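Side-chain contact in putative Hit-like protein involved in cell-cycle regulation (Streptococcus mutans, PDB 3L7X), which binds zinc and, as a member of the histidine triad family, is probably a nucleotide hydrolase or transferase, with a presumed link to cell-cycle regulation: residues 105-109 / 110-114. Sequence-based numbering, arbitrary orientation.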
loop_
_atom_site.group_PDB
_atom_site.type_symbol
_atom_site.label_atom_id
_atom_site.label_comp_id
_atom_site.label_asym_id
_atom_site.label_seq_id
_atom_site.Cartn_x
_atom_site.Cartn_y
_atom_site.Cartn_z
ATOM N N ALA A 105 -10.573 -8.015 9.048
ATOM C CA ALA A 105 -10.465 -8.835 10.274
ATOM C C ALA A 105 -9.667 -8.103 11.357
ATOM O O ALA A 105 -10.022 -8.105 12.533
ATOM C CB ALA A 105 -9.822 -10.205 9.947
ATOM N N LEU A 106 -8.538 -7.506 10.981
ATOM C CA LEU A 106 -7.756 -6.743 11.935
ATOM C C LEU A 106 -8.538 -5.597 12.590
ATOM O O LEU A 106 -8.454 -5.332 13.796
ATOM C CB LEU A 106 -6.526 -6.220 11.179
ATOM C CG LEU A 106 -5.335 -5.702 11.883
ATOM C CD1 LEU A 106 -4.812 -6.788 12.863
ATOM C CD2 LEU A 106 -4.262 -5.424 10.780
ATOM N N GLN A 107 -9.290 -4.888 11.768
ATOM C CA GLN A 107 -10.088 -3.796 12.266
ATOM C C GLN A 107 -11.148 -4.340 13.213
ATOM O O GLN A 107 -11.368 -3.770 14.269
ATOM C CB GLN A 107 -10.772 -3.024 11.115
ATOM C CG GLN A 107 -11.706 -1.938 11.694
ATOM C CD GLN A 107 -12.379 -1.112 10.608
ATOM O OE1 GLN A 107 -12.878 -1.662 9.598
ATOM N NE2 GLN A 107 -12.436 0.221 10.825
ATOM N N LYS A 108 -11.760 -5.468 12.859
ATOM C CA LYS A 108 -12.816 -6.036 13.716
ATOM C C LYS A 108 -12.213 -6.474 15.067
ATOM O O LYS A 108 -12.720 -6.148 16.162
ATOM C CB LYS A 108 -13.459 -7.249 13.031
ATOM C CG LYS A 108 -14.383 -6.925 11.854
ATOM C CD LYS A 108 -15.190 -8.182 11.408
ATOM C CE LYS A 108 -14.301 -9.406 11.010
ATOM N NZ LYS A 108 -13.596 -9.424 9.626
ATOM N N ALA A 109 -11.120 -7.232 14.997
ATOM C CA ALA A 109 -10.484 -7.748 16.215
ATOM C C ALA A 109 -10.029 -6.653 17.167
ATOM O O ALA A 109 -10.134 -6.823 18.397
ATOM C CB ALA A 109 -9.298 -8.629 15.849
ATOM N N THR A 110 -9.517 -5.543 16.613
ATOM C CA THR A 110 -8.956 -4.470 17.434
ATOM C C THR A 110 -9.925 -3.332 17.706
ATOM O O THR A 110 -9.633 -2.438 18.512
ATOM C CB THR A 110 -7.677 -3.865 16.791
ATOM O OG1 THR A 110 -7.981 -3.387 15.477
ATOM C CG2 THR A 110 -6.595 -4.940 16.640
ATOM N N LYS A 111 -11.081 -3.378 17.046
ATOM C CA LYS A 111 -12.015 -2.264 17.054
ATOM C C LYS A 111 -11.323 -0.943 16.627
ATOM O O LYS A 111 -11.560 0.115 17.200
ATOM C CB LYS A 111 -12.662 -2.147 18.455
ATOM C CG LYS A 111 -13.417 -3.395 18.876
ATOM C CD LYS A 111 -14.008 -3.205 20.257
ATOM C CE LYS A 111 -14.585 -4.504 20.787
ATOM N NZ LYS A 111 -15.362 -4.274 22.041
ATOM N N ALA A 112 -10.458 -1.021 15.618
ATOM C CA ALA A 112 -9.781 0.163 15.121
ATOM C C ALA A 112 -10.696 1.142 14.402
ATOM O O ALA A 112 -11.669 0.700 13.758
ATOM C CB ALA A 112 -8.623 -0.250 14.177
ATOM N N ASP A 113 -10.407 2.448 14.509
ATOM C CA ASP A 113 -11.209 3.465 13.774
ATOM C C ASP A 113 -10.752 3.677 12.343
ATOM O O ASP A 113 -11.523 4.205 11.495
ATOM C CB ASP A 113 -11.161 4.807 14.507
ATOM C CG ASP A 113 -11.639 4.682 15.969
ATOM O OD1 ASP A 113 -12.802 4.309 16.177
ATOM O OD2 ASP A 113 -10.822 4.869 16.894
ATOM N N GLY A 114 -9.529 3.267 12.028
ATOM C CA GLY A 114 -8.994 3.491 10.677
ATOM C C GLY A 114 -7.798 2.555 10.486
ATOM O O GLY A 114 -7.464 1.762 11.384
#
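A Schellman motif closes helix 99-110 of this HIT domain, and across it Gln107 and Thr110 each add a side-chain bond to the backbone turns that lead into strand 114-121. Lys111, with positive phi (53°), is the C-prime residue. Ala112 N reaches back to Gln107 O at 3.2 Å, in the carbonyl plane and on a lone pair, while Lys111 N makes a weak bond to Lys108 O. Gln107 is thus tied to Ala112 twice: its O accepts from Ala112 N, and its side chain, running out beside the departing chain, donates to Ala112 O. Its CG stands anti to the backbone N (chi1 175°) and the chain stays extended, bringing NE2 within 3.1 Å of Ala112 O. That oxygen lies near the plane of the Gln107 amide, but NE2 sits above the carbonyl plane of Ala112 rather than on a lone pair. Gln107 CG also passes alongside, 3.3 Å from Ala112 O. One residue earlier, Leu106 O takes two donors from a single residue, the N and the OG1 of Thr110, which approach from opposite faces of the carbonyl plane. The chi1 of 57° sets the threonine hydroxyl between its own N and carbonyl carbon, directed back at the helix, and leaves CG2 beside the backbone N, anti to the carbonyl carbon. Leu106, Thr110 and Ala112 all pack on Pro138 of strand 134-139, and Leu106 also meets Ile167 of the second subunit. Beyond the turn, Asp113 and Gly114 both face Arg139 in a classic beta bulge, with Asp113 OD2 accepting from Ala141 N. Within the cap, the shortest bond runs from Thr110 OG1 to Leu106 O, 2.6 Å, against 3.0 Å from Thr110 N to that same oxygen.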